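Local coordinates for protein hemolysin (Enterococcus faecalis, PDB 2R2Z) that may bind flavin adenine dinucleotide as part of a CBS-containing membrane protein and binds zinc ions through the transporter-associated domain described here, at residues A[17-22]-A[84-89]; A[24-29]-A[40-45]; A[47-52]-A[72-77]. All coordinates share one frame; numbering follows the deposited sequence.

In the fold
The three contacts build the transporter-associated domain as one antiparallel sheet with two helices packed on it. Contact 1 joins strands 17-21 and 81-89, contact 2 ties together the starts of the two helices, and contact 3 lays helix 45-53 on strand 70-78. Contacts 1 and 3 lie closest, with centres 9 Å apart, and share a salt bridge from Arg86 NE to Glu75 OE1 (2.9 Å). Contact 2 touches the sheet where Phe29 CZ meets Val87 CG1 at 4.0 Å. The side chain of Glu17 in contact 1 is about 2 Å from a bound zinc ion. The side chain of Thr73 in contact 3 is about 8 Å from that of Glu17, and the side chain of Phe29 in contact 2 is about 11 Å from that of Glu17.

Contact 1 of 3, residues A[17-22]-A[84-89]; sequences EYLVQG and VLRVHF
The Phe89 ring receives Tyr18 CD2 at its edge, close to its own plane, with CD2 3.7 Å from Phe89 CE2. The two rings stand at 84° to each other with centroids 5.7 Å apart, an oblique pairing, and Val87 O lies at the edge of the Tyr18 ring. The guanidinium of Arg86 likewise meets its partner at the edge, and Glu17 OE1 lies beside the edge of the His88 ring. All belong to neighbouring antiparallel strands, 17-21 and 84-89, within the sheet of the transporter-associated domain.

The ladder alternates regularly. Tyr18 with Val87 and Val20 with Leu85 are hydrogen-bonded pairs, each with two bonds: Tyr18 N reaches Val87 O at 2.9 Å, and the return bond from Val87 N to Tyr18 O is 2.8 Å. Glu17, Leu19 and Gln21 face His88, Arg86 and Val84 as non-hydrogen-bonded pairs. Their side chains occupy the face that carries Glu17, Arg86 and His88 together with Leu19 and Val84. There Glu17, CG anti to the backbone N (chi1 -164°) and extended beyond it, crosses Arg86 obliquely. Arg86 NH1 donates to Glu17 OE2 at 2.7 Å in a salt bridge; OE2 accepts with its anti lone pair and lies close to the guanidinium plane. The Arg86 chain bends at chi3 (-60°), and its NE pairs with Glu75. Glu17 is also a zinc ligand, its side chain about 2 Å from the metal, so the carboxylate is probably held ionised by both cations.

On the other face Tyr18, Val20, Leu85 and Val87 turn to the helices, and Phe33 meets both the Tyr18 and Phe89 rings. Val20 CG2 touches Val87 CG2 at 3.7 Å, while at the strand's end Leu85 CD1 rests 3.8 Å from Gly22 CA.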
loop_
_atom_site.group_PDB
_atom_site.type_symbol
_atom_site.label_atom_id
_atom_site.label_comp_id
_atom_site.label_asym_id
_atom_site.label_seq_id
_atom_site.Cartn_x
_atom_site.Cartn_y
_atom_site.Cartn_z
ATOM N N GLU A 17 0.535 5.476 11.235
ATOM C CA GLU A 17 1.500 5.008 10.242
ATOM C C GLU A 17 1.795 3.533 10.419
ATOM O O GLU A 17 2.082 3.072 11.533
ATOM C CB GLU A 17 2.774 5.823 10.351
ATOM C CG GLU A 17 3.699 5.721 9.156
ATOM C CD GLU A 17 4.809 6.748 9.218
ATOM O OE1 GLU A 17 4.743 7.705 10.023
ATOM O OE2 GLU A 17 5.767 6.612 8.458
ATOM N N TYR A 18 1.753 2.814 9.296
ATOM C CA TYR A 18 1.823 1.350 9.291
ATOM C C TYR A 18 2.659 0.890 8.111
ATOM O O TYR A 18 2.787 1.614 7.106
ATOM C CB TYR A 18 0.405 0.738 9.161
ATOM C CG TYR A 18 -0.542 1.147 10.267
ATOM C CD1 TYR A 18 -0.807 0.290 11.333
ATOM C CD2 TYR A 18 -1.118 2.414 10.278
ATOM C CE1 TYR A 18 -1.668 0.684 12.366
ATOM C CE2 TYR A 18 -1.943 2.822 11.308
ATOM C CZ TYR A 18 -2.203 1.954 12.350
ATOM O OH TYR A 18 -3.050 2.389 13.349
ATOM N N LEU A 19 3.222 -0.309 8.228
ATOM C CA LEU A 19 3.828 -1.020 7.105
ATOM C C LEU A 19 2.917 -2.183 6.760
ATOM O O LEU A 19 2.484 -2.926 7.637
ATOM C CB LEU A 19 5.233 -1.531 7.466
ATOM C CG LEU A 19 6.236 -0.433 7.822
ATOM C CD1 LEU A 19 7.548 -1.044 8.322
ATOM C CD2 LEU A 19 6.515 0.493 6.639
ATOM N N VAL A 20 2.622 -2.322 5.479
ATOM C CA VAL A 20 1.670 -3.322 4.994
ATOM C C VAL A 20 2.361 -4.194 3.957
ATOM O O VAL A 20 2.977 -3.677 3.019
ATOM C CB VAL A 20 0.435 -2.624 4.387
ATOM C CG1 VAL A 20 -0.460 -3.618 3.599
ATOM C CG2 VAL A 20 -0.341 -1.928 5.500
ATOM N N GLN A 21 2.292 -5.510 4.131
ATOM C CA GLN A 21 2.843 -6.419 3.144
ATOM C C GLN A 21 2.051 -6.325 1.841
ATOM O O GLN A 21 0.818 -6.259 1.845
ATOM C CB GLN A 21 2.842 -7.853 3.699
ATOM C CG GLN A 21 3.640 -7.984 5.016
ATOM C CD GLN A 21 5.121 -7.723 4.821
ATOM O OE1 GLN A 21 5.732 -8.293 3.924
ATOM N NE2 GLN A 21 5.704 -6.861 5.652
ATOM N N GLY A 22 2.769 -6.333 0.723
ATOM C CA GLY A 22 2.152 -6.283 -0.605
ATOM C C GLY A 22 1.100 -7.361 -0.827
ATOM O O GLY A 22 0.123 -7.150 -1.560
ATOM N N VAL A 84 6.658 -4.220 0.354
ATOM C CA VAL A 84 6.108 -3.556 1.540
ATOM C C VAL A 84 5.663 -2.157 1.166
ATOM O O VAL A 84 6.404 -1.416 0.496
ATOM C CB VAL A 84 7.164 -3.492 2.698
ATOM C CG1 VAL A 84 6.553 -2.871 3.939
ATOM C CG2 VAL A 84 7.686 -4.897 3.043
ATOM N N LEU A 85 4.464 -1.805 1.625
ATOM C CA LEU A 85 3.930 -0.447 1.489
ATOM C C LEU A 85 4.028 0.256 2.823
ATOM O O LEU A 85 3.849 -0.370 3.857
ATOM C CB LEU A 85 2.432 -0.498 1.106
ATOM C CG LEU A 85 2.041 -0.959 -0.294
ATOM C CD1 LEU A 85 2.160 -2.485 -0.422
ATOM C CD2 LEU A 85 0.614 -0.544 -0.599
ATOM N N ARG A 86 4.264 1.557 2.804
ATOM C CA ARG A 86 4.042 2.373 3.979
ATOM C C ARG A 86 2.705 3.074 3.811
ATOM O O ARG A 86 2.375 3.528 2.718
ATOM C CB ARG A 86 5.171 3.383 4.142
ATOM C CG ARG A 86 5.058 4.265 5.395
ATOM C CD ARG A 86 6.113 5.375 5.385
ATOM N NE ARG A 86 7.501 4.885 5.353
ATOM C CZ ARG A 86 8.351 4.920 6.373
ATOM N NH1 ARG A 86 7.985 5.360 7.566
ATOM N NH2 ARG A 86 9.581 4.496 6.190
ATOM N N VAL A 87 1.924 3.121 4.882
ATOM C CA VAL A 87 0.631 3.771 4.850
ATOM C C VAL A 87 0.546 4.823 5.939
ATOM O O VAL A 87 0.821 4.523 7.106
ATOM C CB VAL A 87 -0.472 2.734 5.081
ATOM C CG1 VAL A 87 -1.835 3.363 4.906
ATOM C CG2 VAL A 87 -0.268 1.497 4.184
ATOM N N HIS A 88 0.228 6.061 5.546
ATOM C CA HIS A 88 -0.090 7.083 6.518
ATOM C C HIS A 88 -1.547 7.485 6.413
ATOM O O HIS A 88 -2.106 7.623 5.322
ATOM C CB HIS A 88 0.808 8.296 6.355
ATOM C CG HIS A 88 0.928 9.098 7.605
ATOM N ND1 HIS A 88 -0.041 9.983 8.026
ATOM C CD2 HIS A 88 1.892 9.119 8.549
ATOM C CE1 HIS A 88 0.329 10.527 9.169
ATOM N NE2 HIS A 88 1.499 10.019 9.509
ATOM N N PHE A 89 -2.176 7.653 7.569
ATOM C CA PHE A 89 -3.556 8.116 7.663
ATOM C C PHE A 89 -3.609 9.555 8.137
ATOM O O PHE A 89 -2.930 9.924 9.083
ATOM C CB PHE A 89 -4.355 7.237 8.633
ATOM C CG PHE A 89 -4.518 5.833 8.161
ATOM C CD1 PHE A 89 -5.592 5.493 7.361
ATOM C CD2 PHE A 89 -3.609 4.843 8.493
ATOM C CE1 PHE A 89 -5.754 4.205 6.897
ATOM C CE2 PHE A 89 -3.765 3.545 8.031
ATOM C CZ PHE A 89 -4.842 3.228 7.228
#

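Contact 2 of 3, residues A[24-29]-A[40-45]; sequences MLIDEF and SDVDTM
Two helix N-termini are stitched together here, as Leu25 and Thr44 each occupy an N-cap position, before helices 26-33 and 45-53, and the backbones running into them pair in a single bridge. Two hydrogen bonds make that bridge. Met45 N donates to Met24 O at 2.8 Å, arriving almost along the carbonyl axis (176°). In the other direction Ile26 N donates to Asp43 O at 2.9 Å, this time from above the carbonyl plane. The same Asp43 oxygen also accepts from a water, 2.8 Å away, that in turn accepts from Asp27 N, so one carbonyl helps to satisfy two N-H groups at the first turn of helix 26-33, one directly and one through the water.

Met45, Phe29 and Ile26 pack beside the bridge. Met45, deposited as selenomethionine, starts with CG anti to the carbonyl carbon and then folds back at chi2 (-60°) and chi3 (-64°). That curl brings its CE over one face of the Phe29 ring, 3.9 Å from the centroid and almost on the normal, a CH-pi contact, while SE sits obliquely at 3.8 Å from Phe29 CG, a Met-aromatic contact. Ile26 completes the packing: CD1 lies near Val42 O at 3.5 Å, and its CG1 meets Met45 SE. Beyond this segment pair, Phe29 reaches Val87 and Met45 reaches Leu85 of strand 81-89, so both residues pack against the helix-facing side of the sheet.

Each helix start has a side-chain cap of its own. Glu28 OE1 accepts from Leu25 N at 2.9 Å in helix 26-33, and Thr44 OG1, lying between its backbone N and carbonyl carbon, bonds to Gly47 N in helix 45-53: helix N-capping at two paired helix starts.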
loop_
_atom_site.group_PDB
_atom_site.type_symbol
_atom_site.label_atom_id
_atom_site.label_comp_id
_atom_site.label_asym_id
_atom_site.label_seq_id
_atom_site.Cartn_x
_atom_site.Cartn_y
_atom_site.Cartn_z
HETATM N N MSE A 24 -1.089 -8.458 1.213
HETATM C CA MSE A 24 -2.345 -8.229 1.911
HETATM C C MSE A 24 -3.432 -7.938 0.891
HETATM O O MSE A 24 -3.244 -7.131 -0.020
HETATM C CB MSE A 24 -2.207 -7.078 2.892
HETATM C CG MSE A 24 -3.420 -6.925 3.784
HETATM SE SE MSE A 24 -3.182 -5.509 5.119
HETATM C CE MSE A 24 -4.562 -6.067 6.395
ATOM N N LEU A 25 -4.576 -8.590 1.041
ATOM C CA LEU A 25 -5.681 -8.320 0.141
ATOM C C LEU A 25 -6.260 -6.933 0.374
ATOM O O LEU A 25 -6.344 -6.476 1.512
ATOM C CB LEU A 25 -6.783 -9.364 0.351
ATOM C CG LEU A 25 -6.366 -10.795 0.015
ATOM C CD1 LEU A 25 -7.501 -11.719 0.393
ATOM C CD2 LEU A 25 -6.041 -10.959 -1.455
ATOM N N ILE A 26 -6.683 -6.266 -0.700
ATOM C CA ILE A 26 -7.380 -4.987 -0.574
ATOM C C ILE A 26 -8.564 -5.132 0.389
ATOM O O ILE A 26 -8.785 -4.279 1.253
ATOM C CB ILE A 26 -7.870 -4.475 -1.952
ATOM C CG1 ILE A 26 -6.694 -4.224 -2.893
ATOM C CG2 ILE A 26 -8.712 -3.208 -1.787
ATOM C CD1 ILE A 26 -7.111 -4.070 -4.351
ATOM N N ASP A 27 -9.341 -6.204 0.237
ATOM C CA ASP A 27 -10.493 -6.396 1.114
ATOM C C ASP A 27 -10.087 -6.538 2.594
ATOM O O ASP A 27 -10.778 -6.042 3.487
ATOM C CB ASP A 27 -11.309 -7.610 0.646
ATOM C CG ASP A 27 -11.965 -7.397 -0.718
ATOM O OD1 ASP A 27 -12.162 -6.233 -1.132
ATOM O OD2 ASP A 27 -12.328 -8.412 -1.383
ATOM N N GLU A 28 -8.970 -7.213 2.849
ATOM C CA GLU A 28 -8.409 -7.354 4.202
ATOM C C GLU A 28 -7.979 -5.990 4.753
ATOM O O GLU A 28 -8.264 -5.655 5.900
ATOM C CB GLU A 28 -7.192 -8.304 4.182
ATOM C CG GLU A 28 -7.528 -9.801 4.019
ATOM C CD GLU A 28 -6.308 -10.717 3.766
ATOM O OE1 GLU A 28 -5.238 -10.285 3.236
ATOM O OE2 GLU A 28 -6.453 -11.928 4.079
ATOM N N PHE A 29 -7.292 -5.215 3.920
ATOM C CA PHE A 29 -6.874 -3.872 4.294
ATOM C C PHE A 29 -8.088 -3.026 4.706
ATOM O O PHE A 29 -8.074 -2.372 5.744
ATOM C CB PHE A 29 -6.128 -3.231 3.109
ATOM C CG PHE A 29 -5.627 -1.837 3.370
ATOM C CD1 PHE A 29 -4.319 -1.620 3.800
ATOM C CD2 PHE A 29 -6.453 -0.743 3.158
ATOM C CE1 PHE A 29 -3.854 -0.329 4.030
ATOM C CE2 PHE A 29 -6.004 0.540 3.390
ATOM C CZ PHE A 29 -4.699 0.752 3.828
ATOM N N SER A 40 -11.043 -2.941 -9.606
ATOM C CA SER A 40 -11.426 -4.176 -10.285
ATOM C C SER A 40 -10.222 -4.934 -10.824
ATOM O O SER A 40 -9.229 -4.341 -11.241
ATOM C CB SER A 40 -12.431 -3.900 -11.399
ATOM O OG SER A 40 -13.648 -3.457 -10.839
ATOM N N ASP A 41 -10.331 -6.265 -10.796
ATOM C CA ASP A 41 -9.337 -7.170 -11.375
ATOM C C ASP A 41 -7.967 -7.133 -10.698
ATOM O O ASP A 41 -6.982 -7.612 -11.264
ATOM C CB ASP A 41 -9.190 -6.915 -12.884
ATOM C CG ASP A 41 -10.463 -7.213 -13.673
ATOM O OD1 ASP A 41 -11.314 -8.008 -13.213
ATOM O OD2 ASP A 41 -10.607 -6.636 -14.771
ATOM N N VAL A 42 -7.914 -6.558 -9.497
ATOM C CA VAL A 42 -6.690 -6.476 -8.706
ATOM C C VAL A 42 -7.104 -6.842 -7.300
ATOM O O VAL A 42 -8.100 -6.326 -6.791
ATOM C CB VAL A 42 -6.105 -5.050 -8.731
ATOM C CG1 VAL A 42 -4.908 -4.955 -7.828
ATOM C CG2 VAL A 42 -5.734 -4.647 -10.170
ATOM N N ASP A 43 -6.349 -7.734 -6.665
ATOM C CA ASP A 43 -6.752 -8.232 -5.360
ATOM C C ASP A 43 -5.853 -7.833 -4.194
ATOM O O ASP A 43 -6.328 -7.829 -3.072
ATOM C CB ASP A 43 -6.924 -9.755 -5.414
ATOM C CG ASP A 43 -8.064 -10.170 -6.323
ATOM O OD1 ASP A 43 -9.173 -9.593 -6.203
ATOM O OD2 ASP A 43 -7.847 -11.073 -7.144
ATOM N N THR A 44 -4.591 -7.504 -4.467
ATOM C CA THR A 44 -3.639 -7.240 -3.388
ATOM C C THR A 44 -3.234 -5.777 -3.325
ATOM O O THR A 44 -3.389 -5.030 -4.298
ATOM C CB THR A 44 -2.358 -8.084 -3.529
ATOM O OG1 THR A 44 -1.617 -7.620 -4.661
ATOM C CG2 THR A 44 -2.680 -9.569 -3.701
HETATM N N MSE A 45 -2.690 -5.391 -2.175
HETATM C CA MSE A 45 -2.201 -4.029 -1.985
HETATM C C MSE A 45 -1.003 -3.709 -2.857
HETATM O O MSE A 45 -0.878 -2.581 -3.318
HETATM C CB MSE A 45 -1.906 -3.738 -0.514
HETATM C CG MSE A 45 -3.186 -3.702 0.342
HETATM SE SE MSE A 45 -4.459 -2.327 -0.224
HETATM C CE MSE A 45 -3.378 -0.746 0.153
HETATM O O HOH W 1 -9.022 -7.974 -2.220
#

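Contact 3 of 3, residues A[47-52]-A[72-77]; sequences GYLITA and LTAEEM
Leu49 carries this contact, pointing from helix 47-52 onto strand 72-77, and illustrates a helix packed across a sheet; the axes of segments 47-52 and 72-77 are 9.4 Å apart at closest approach and 108° to each other. Its CB is directed at the strand and CG is placed anti to the backbone N (chi1 -178°), which extends the branch outward to deliver the two methyls. CD1 touches Leu72 CB at 3.9 Å, as the two leucine side chains run past each other in opposite directions, and has Leu72 O near it as well. CD2 goes further along the strand, settling 3.7 Å from Thr73 C and 3.6 Å from Ala74 N, with Ala74 CB at 4.2 Å.

The preceding residue, Tyr48, crosses Leu72 at about a right angle, its CE2 3.6 Å from Leu72 CD1. Phe65 and Leu82 also touch Leu49, adding strands 64-67 and 81-89 to the bed beneath this helix.

No hydrogen bond joins the segments. Leu72 and Ala74 pair by backbone with Phe65 and Pro63, and Thr73 with Arg86, so strand polarity is met within the sheet while methyl and ring carbons press helix to strand by dispersion and hydrophobic burial alone.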
loop_
_atom_site.group_PDB
_atom_site.type_symbol
_atom_site.label_atom_id
_atom_site.label_comp_id
_atom_site.label_asym_id
_atom_site.label_seq_id
_atom_site.Cartn_x
_atom_site.Cartn_y
_atom_site.Cartn_z
ATOM N N GLY A 47 -0.598 -4.920 -5.944
ATOM C CA GLY A 47 -1.213 -4.679 -7.241
ATOM C C GLY A 47 -1.906 -3.333 -7.246
ATOM O O GLY A 47 -1.850 -2.601 -8.235
ATOM N N TYR A 48 -2.567 -2.990 -6.142
ATOM C CA TYR A 48 -3.266 -1.718 -6.029
ATOM C C TYR A 48 -2.302 -0.549 -6.244
ATOM O O TYR A 48 -2.542 0.332 -7.080
ATOM C CB TYR A 48 -3.937 -1.628 -4.653
ATOM C CG TYR A 48 -4.738 -0.358 -4.465
ATOM C CD1 TYR A 48 -6.104 -0.323 -4.763
ATOM C CD2 TYR A 48 -4.125 0.810 -4.019
ATOM C CE1 TYR A 48 -6.825 0.858 -4.612
ATOM C CE2 TYR A 48 -4.836 1.993 -3.884
ATOM C CZ TYR A 48 -6.181 2.012 -4.170
ATOM O OH TYR A 48 -6.845 3.198 -3.996
ATOM N N LEU A 49 -1.221 -0.522 -5.483
ATOM C CA LEU A 49 -0.336 0.632 -5.540
ATOM C C LEU A 49 0.407 0.713 -6.867
ATOM O O LEU A 49 0.541 1.795 -7.427
ATOM C CB LEU A 49 0.611 0.679 -4.340
ATOM C CG LEU A 49 1.548 1.897 -4.301
ATOM C CD1 LEU A 49 0.780 3.235 -4.356
ATOM C CD2 LEU A 49 2.429 1.881 -3.062
ATOM N N ILE A 50 0.890 -0.422 -7.362
ATOM C CA ILE A 50 1.565 -0.441 -8.655
ATOM C C ILE A 50 0.645 0.112 -9.750
ATOM O O ILE A 50 1.046 0.978 -10.530
ATOM C CB ILE A 50 2.086 -1.863 -9.003
ATOM C CG1 ILE A 50 3.286 -2.247 -8.114
ATOM C CG2 ILE A 50 2.408 -1.988 -10.513
ATOM C CD1 ILE A 50 4.490 -1.291 -8.157
ATOM N N THR A 51 -0.601 -0.359 -9.771
ATOM C CA THR A 51 -1.575 0.083 -10.766
ATOM C C THR A 51 -1.828 1.581 -10.616
ATOM O O THR A 51 -1.834 2.307 -11.602
ATOM C CB THR A 51 -2.894 -0.673 -10.627
ATOM O OG1 THR A 51 -2.646 -2.076 -10.797
ATOM C CG2 THR A 51 -3.901 -0.207 -11.696
ATOM N N ALA A 52 -2.026 2.049 -9.385
ATOM C CA ALA A 52 -2.329 3.457 -9.150
ATOM C C ALA A 52 -1.164 4.361 -9.543
ATOM O O ALA A 52 -1.379 5.443 -10.099
ATOM C CB ALA A 52 -2.708 3.676 -7.713
ATOM N N LEU A 72 -0.185 6.159 0.388
ATOM C CA LEU A 72 0.468 4.854 0.219
ATOM C C LEU A 72 1.819 5.082 -0.444
ATOM O O LEU A 72 1.878 5.717 -1.494
ATOM C CB LEU A 72 -0.382 3.970 -0.682
ATOM C CG LEU A 72 -1.778 3.622 -0.179
ATOM C CD1 LEU A 72 -2.527 2.883 -1.288
ATOM C CD2 LEU A 72 -1.719 2.783 1.079
ATOM N N THR A 73 2.874 4.559 0.154
ATOM C CA THR A 73 4.218 4.741 -0.383
ATOM C C THR A 73 4.820 3.385 -0.669
ATOM O O THR A 73 4.648 2.442 0.099
ATOM C CB THR A 73 5.109 5.507 0.622
ATOM O OG1 THR A 73 4.512 6.780 0.891
ATOM C CG2 THR A 73 6.519 5.704 0.083
ATOM N N ALA A 74 5.547 3.268 -1.774
ATOM C CA ALA A 74 6.240 2.033 -2.092
ATOM C C ALA A 74 7.505 2.001 -1.251
ATOM O O ALA A 74 8.518 2.621 -1.621
ATOM C CB ALA A 74 6.580 2.005 -3.590
ATOM N N GLU A 75 7.473 1.268 -0.142
ATOM C CA GLU A 75 8.560 1.312 0.823
ATOM C C GLU A 75 9.715 0.390 0.478
ATOM O O GLU A 75 10.870 0.741 0.697
ATOM C CB GLU A 75 8.029 0.999 2.216
ATOM C CG GLU A 75 9.003 1.373 3.301
ATOM C CD GLU A 75 9.353 2.870 3.305
ATOM O OE1 GLU A 75 8.542 3.745 2.895
ATOM O OE2 GLU A 75 10.461 3.186 3.715
ATOM N N GLU A 76 9.398 -0.802 -0.026
ATOM C CA GLU A 76 10.421 -1.794 -0.347
ATOM C C GLU A 76 10.045 -2.563 -1.581
ATOM O O GLU A 76 9.002 -3.233 -1.610
ATOM C CB GLU A 76 10.637 -2.770 0.816
ATOM C CG GLU A 76 11.815 -3.688 0.573
ATOM C CD GLU A 76 12.113 -4.641 1.713
ATOM O OE1 GLU A 76 11.345 -4.689 2.697
ATOM O OE2 GLU A 76 13.137 -5.361 1.612
HETATM N N MSE A 77 10.936 -2.498 -2.570
HETATM C CA MSE A 77 10.850 -3.302 -3.798
HETATM C C MSE A 77 11.829 -4.454 -3.718
HETATM O O MSE A 77 12.931 -4.303 -3.177
HETATM C CB MSE A 77 11.238 -2.477 -5.028
HETATM C CG MSE A 77 10.430 -1.215 -5.225
HETATM SE SE MSE A 77 8.548 -1.545 -5.527
HETATM C CE MSE A 77 8.709 -2.598 -7.177
#